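Local structure of ferric-chelate reductase (NAD(P)H) (Archaeoglobus fulgidus, 1I0R) at residues B[9-17]-B[26-34]. The protein catalyses the NAD(P)H-dependent reduction of siderophore-bound ferric iron, releasing ferrous iron, with FMN or FAD as cofactor. Residues are numbered along the deposited sequence; the frame is centred on the assembly and turned at random.
Sequences ISYGLYIVT and GQIANTVFQ
V32 lies over one face of the Y14 ring, its CB 3.8 Å from the ring centroid in a CH-pi contact, while the backbone O of N30 meets the ring edge in plane, 3.6 Å from CE1, and A29 O lies near that plane, 3.3 Å from CD1. A flat-on-flat pair forms where the N30 amide lies nearly parallel to the Y11 ring, the planes 18° apart, with ND2 3.5 Å above one face; T31 OG1 donates a hydrogen bond to N30 OD1 (3.0 Å) from above the carbonyl plane, helping fix the amide's rotation. Tyrosine suits both places because an apolar ring ends in a hydroxyl: in the second subunit Y11 OH hydrogen-bonds Q34 N and Y14 OH hydrogen-bonds S10 N, and Y14 OH also binds a water shared with G12 N and V32 O. A leucine in place of Y14 would probably leave that water and S10 N without their hydroxyl partner and V32 without its ring face. At G12, a CB on this backbone would come within about 2.3 Å of Y14 OH, which suits glycine. Small A29 packs against V16, its CB 3.7 Å from CG2. Residues 14-17 and 26-29 are paired strands of an antiparallel hairpin in the flavin reductase barrel, with Y11 and N30 just past its end; residues 27-31 bind FMN.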
ATOM      1  N   ILE B   9       5.757  -4.964  -5.870  1.00 15.33           N
ATOM      2  CA  ILE B   9       5.016  -4.351  -4.759  1.00 14.66           C
ATOM      3  C   ILE B   9       3.509  -4.566  -5.016  1.00 14.74           C
ATOM      4  O   ILE B   9       3.019  -4.379  -6.145  1.00 15.29           O
ATOM      5  CB  ILE B   9       5.330  -2.839  -4.667  1.00 14.24           C
ATOM      6  CG1 ILE B   9       6.814  -2.657  -4.340  1.00 14.61           C
ATOM      7  CG2 ILE B   9       4.427  -2.155  -3.635  1.00 14.53           C
ATOM      8  CD1 ILE B   9       7.263  -1.191  -4.370  1.00 15.14           C
ATOM      9  N   SER B  10       2.775  -4.950  -3.971  1.00 13.96           N
ATOM     10  CA  SER B  10       1.337  -5.257  -4.091  1.00 14.61           C
ATOM     11  C   SER B  10       0.390  -4.089  -3.747  1.00 14.82           C
ATOM     12  O   SER B  10       0.638  -3.306  -2.831  1.00 14.90           O
ATOM     13  CB  SER B  10       0.987  -6.464  -3.189  1.00 15.29           C
ATOM     14  OG  SER B  10       1.658  -7.654  -3.626  1.00 15.49           O
ATOM     15  N   TYR B  11      -0.711  -3.983  -4.501  1.00 14.82           N
ATOM     16  CA  TYR B  11      -1.708  -2.933  -4.283  1.00 14.94           C
ATOM     17  C   TYR B  11      -3.123  -3.450  -4.496  1.00 15.65           C
ATOM     18  O   TYR B  11      -3.337  -4.513  -5.087  1.00 16.44           O
ATOM     19  CB  TYR B  11      -1.559  -1.787  -5.294  1.00 14.88           C
ATOM     20  CG  TYR B  11      -0.204  -1.135  -5.416  1.00 15.02           C
ATOM     21  CD1 TYR B  11       0.820  -1.735  -6.152  1.00 14.50           C
ATOM     22  CD2 TYR B  11       0.051   0.082  -4.790  1.00 14.51           C
ATOM     23  CE1 TYR B  11       2.075  -1.140  -6.251  1.00 14.87           C
ATOM     24  CE2 TYR B  11       1.286   0.695  -4.881  1.00 14.57           C
ATOM     25  CZ  TYR B  11       2.306   0.081  -5.604  1.00 14.56           C
ATOM     26  OH  TYR B  11       3.567   0.607  -5.638  1.00 14.01           O
ATOM     27  N   GLY B  12      -4.082  -2.672  -4.001  1.00 16.06           N
ATOM     28  CA  GLY B  12      -5.483  -2.997  -4.252  1.00 15.72           C
ATOM     29  C   GLY B  12      -5.912  -2.119  -5.438  1.00 16.10           C
ATOM     30  O   GLY B  12      -5.080  -1.526  -6.115  1.00 15.67           O
ATOM     31  N   LEU B  13      -7.218  -2.088  -5.728  1.00 16.25           N
ATOM     32  CA  LEU B  13      -7.754  -1.198  -6.787  1.00 16.63           C
ATOM     33  C   LEU B  13      -8.976  -0.521  -6.155  1.00 16.68           C
ATOM     34  O   LEU B  13      -9.842  -1.172  -5.572  1.00 16.32           O
ATOM     35  CB  LEU B  13      -8.143  -1.956  -8.064  1.00 18.50           C
ATOM     36  CG  LEU B  13      -8.134  -0.987  -9.257  1.00 19.31           C
ATOM     37  CD1 LEU B  13      -6.684  -0.506  -9.552  1.00 20.28           C
ATOM     38  CD2 LEU B  13      -8.721  -1.682 -10.489  1.00 21.00           C
ATOM     39  N   TYR B  14      -9.015   0.803  -6.276  1.00 16.24           N
ATOM     40  CA  TYR B  14     -10.030   1.607  -5.600  1.00 16.53           C
ATOM     41  C   TYR B  14     -10.533   2.749  -6.442  1.00 17.32           C
ATOM     42  O   TYR B  14      -9.939   3.100  -7.457  1.00 17.33           O
ATOM     43  CB  TYR B  14      -9.406   2.262  -4.349  1.00 15.96           C
ATOM     44  CG  TYR B  14      -8.511   1.361  -3.506  1.00 15.17           C
ATOM     45  CD1 TYR B  14      -7.162   1.179  -3.815  1.00 15.25           C
ATOM     46  CD2 TYR B  14      -9.041   0.665  -2.438  1.00 15.09           C
ATOM     47  CE1 TYR B  14      -6.360   0.301  -3.057  1.00 14.22           C
ATOM     48  CE2 TYR B  14      -8.262  -0.206  -1.683  1.00 14.81           C
ATOM     49  CZ  TYR B  14      -6.926  -0.385  -1.998  1.00 14.98           C
ATOM     50  OH  TYR B  14      -6.212  -1.303  -1.243  1.00 14.99           O
ATOM     51  N   ILE B  15     -11.663   3.299  -6.005  1.00 17.87           N
ATOM     52  CA  ILE B  15     -12.166   4.519  -6.594  1.00 18.46           C
ATOM     53  C   ILE B  15     -11.965   5.507  -5.448  1.00 17.52           C
ATOM     54  O   ILE B  15     -12.390   5.234  -4.305  1.00 17.90           O
ATOM     55  CB  ILE B  15     -13.683   4.523  -6.878  1.00 18.94           C
ATOM     56  CG1 ILE B  15     -14.107   3.371  -7.778  1.00 20.28           C
ATOM     57  CG2 ILE B  15     -14.039   5.880  -7.531  1.00 19.94           C
ATOM     58  CD1 ILE B  15     -15.637   3.398  -8.069  1.00 20.50           C
ATOM     59  N   VAL B  16     -11.301   6.629  -5.720  1.00 17.84           N
ATOM     60  CA  VAL B  16     -11.110   7.672  -4.701  1.00 17.64           C
ATOM     61  C   VAL B  16     -12.014   8.833  -5.135  1.00 18.45           C
ATOM     62  O   VAL B  16     -11.935   9.296  -6.282  1.00 18.08           O
ATOM     63  CB  VAL B  16      -9.631   8.139  -4.602  1.00 17.62           C
ATOM     64  CG1 VAL B  16      -9.495   9.294  -3.604  1.00 16.83           C
ATOM     65  CG2 VAL B  16      -8.746   6.947  -4.140  1.00 17.86           C
ATOM     66  N   THR B  17     -12.869   9.299  -4.218  1.00 18.21           N
ATOM     67  CA  THR B  17     -13.823  10.360  -4.556  1.00 19.13           C
ATOM     68  C   THR B  17     -13.730  11.609  -3.696  1.00 19.61           C
ATOM     69  O   THR B  17     -13.192  11.591  -2.586  1.00 19.02           O
ATOM     70  CB  THR B  17     -15.267   9.822  -4.445  1.00 18.30           C
ATOM     71  OG1 THR B  17     -15.469   9.278  -3.133  1.00 19.70           O
ATOM     72  CG2 THR B  17     -15.530   8.738  -5.482  1.00 19.16           C
ATOM     73  N   GLY B  26     -14.004  11.770  -9.084  1.00 23.96           N
ATOM     74  CA  GLY B  26     -13.590  10.428  -8.698  1.00 22.49           C
ATOM     75  C   GLY B  26     -12.561   9.909  -9.678  1.00 22.15           C
ATOM     76  O   GLY B  26     -12.577  10.276 -10.844  1.00 21.41           O
ATOM     77  N   GLN B  27     -11.644   9.072  -9.202  1.00 21.37           N
ATOM     78  CA  GLN B  27     -10.633   8.499 -10.075  1.00 21.35           C
ATOM     79  C   GLN B  27     -10.251   7.118  -9.559  1.00 20.59           C
ATOM     80  O   GLN B  27     -10.423   6.818  -8.377  1.00 21.37           O
ATOM     81  CB  GLN B  27      -9.365   9.359 -10.110  1.00 22.73           C
ATOM     82  CG  GLN B  27      -8.580   9.326  -8.812  1.00 24.91           C
ATOM     83  CD  GLN B  27      -7.150   9.847  -8.940  1.00 26.36           C
ATOM     84  OE1 GLN B  27      -6.902  11.049  -8.845  1.00 27.31           O
ATOM     85  NE2 GLN B  27      -6.198   8.931  -9.147  1.00 26.52           N
ATOM     86  N   ILE B  28      -9.778   6.266 -10.457  1.00 19.85           N
ATOM     87  CA  ILE B  28      -9.301   4.951 -10.028  1.00 19.63           C
ATOM     88  C   ILE B  28      -7.913   5.194  -9.453  1.00 19.70           C
ATOM     89  O   ILE B  28      -7.159   6.044  -9.935  1.00 19.52           O
ATOM     90  CB  ILE B  28      -9.164   3.977 -11.225  1.00 20.30           C
ATOM     91  CG1 ILE B  28     -10.553   3.581 -11.743  1.00 20.76           C
ATOM     92  CG2 ILE B  28      -8.406   2.716 -10.796  1.00 20.10           C
ATOM     93  CD1 ILE B  28     -11.474   2.976 -10.682  1.00 22.20           C
ATOM     94  N   ALA B  29      -7.564   4.452  -8.408  1.00 18.78           N
ATOM     95  CA  ALA B  29      -6.252   4.597  -7.792  1.00 18.59           C
ATOM     96  C   ALA B  29      -5.834   3.244  -7.248  1.00 18.21           C
ATOM     97  O   ALA B  29      -6.682   2.429  -6.875  1.00 17.74           O
ATOM     98  CB  ALA B  29      -6.313   5.605  -6.637  1.00 18.84           C
ATOM     99  N   ASN B  30      -4.523   3.000  -7.180  1.00 17.90           N
ATOM    100  CA  ASN B  30      -4.081   1.749  -6.564  1.00 17.99           C
ATOM    101  C   ASN B  30      -3.316   2.067  -5.267  1.00 17.80           C
ATOM    102  O   ASN B  30      -3.112   1.183  -4.426  1.00 16.73           O
ATOM    103  CB  ASN B  30      -3.222   0.910  -7.549  1.00 18.85           C
ATOM    104  CG  ASN B  30      -1.858   1.523  -7.839  1.00 19.62           C
ATOM    105  OD1 ASN B  30      -1.643   2.718  -7.669  1.00 19.75           O
ATOM    106  ND2 ASN B  30      -0.924   0.687  -8.297  1.00 20.53           N
ATOM    107  N   THR B  31      -2.989   3.341  -5.047  1.00 17.50           N
ATOM    108  CA  THR B  31      -2.180   3.698  -3.879  1.00 17.49           C
ATOM    109  C   THR B  31      -2.988   4.258  -2.718  1.00 17.14           C
ATOM    110  O   THR B  31      -3.092   5.483  -2.521  1.00 16.99           O
ATOM    111  CB  THR B  31      -1.045   4.656  -4.315  1.00 18.33           C
ATOM    112  OG1 THR B  31      -0.291   4.021  -5.366  1.00 20.08           O
ATOM    113  CG2 THR B  31      -0.085   4.946  -3.159  1.00 18.92           C
ATOM    114  N   VAL B  32      -3.580   3.330  -1.967  1.00 16.15           N
ATOM    115  CA  VAL B  32      -4.414   3.616  -0.805  1.00 16.05           C
ATOM    116  C   VAL B  32      -3.966   2.639   0.266  1.00 15.44           C
ATOM    117  O   VAL B  32      -3.885   1.427   0.023  1.00 15.68           O
ATOM    118  CB  VAL B  32      -5.903   3.358  -1.099  1.00 16.41           C
ATOM    119  CG1 VAL B  32      -6.722   3.511   0.168  1.00 17.12           C
ATOM    120  CG2 VAL B  32      -6.383   4.318  -2.214  1.00 17.84           C
ATOM    121  N   PHE B  33      -3.654   3.166   1.438  1.00 14.75           N
ATOM    122  CA  PHE B  33      -3.172   2.325   2.517  1.00 15.06           C
ATOM    123  C   PHE B  33      -3.440   2.915   3.883  1.00 14.67           C
ATOM    124  O   PHE B  33      -3.452   4.126   4.063  1.00 15.38           O
ATOM    125  CB  PHE B  33      -1.674   1.999   2.318  0.60 16.11           C
ATOM    126  CG  PHE B  33      -0.770   3.195   2.109  0.60 17.72           C
ATOM    127  CD1 PHE B  33       0.020   3.661   3.144  0.60 18.08           C
ATOM    128  CD2 PHE B  33      -0.605   3.756   0.847  0.60 18.67           C
ATOM    129  CE1 PHE B  33       0.985   4.673   2.924  0.60 19.08           C
ATOM    130  CE2 PHE B  33       0.345   4.762   0.617  0.60 19.23           C
ATOM    131  CZ  PHE B  33       1.143   5.217   1.661  0.60 19.00           C
ATOM    132  N   GLN B  34      -3.664   2.051   4.863  1.00 14.65           N
ATOM    133  CA  GLN B  34      -3.858   2.511   6.229  1.00 15.18           C
ATOM    134  C   GLN B  34      -2.474   2.818   6.818  1.00 15.96           C
ATOM    135  O   GLN B  34      -1.553   2.006   6.688  1.00 17.11           O
ATOM    136  CB  GLN B  34      -4.539   1.416   7.072  1.00 15.31           C
ATOM    137  CG  GLN B  34      -4.753   1.830   8.539  1.00 15.03           C
ATOM    138  CD  GLN B  34      -5.593   0.823   9.321  1.00 16.21           C
ATOM    139  OE1 GLN B  34      -6.068  -0.179   8.763  1.00 17.54           O
ATOM    140  NE2 GLN B  34      -5.782   1.093  10.618  1.00 15.99           N
TER
HETATM  141  O   HOH W   1      -3.596  -1.006  -1.360  1.00 13.28           O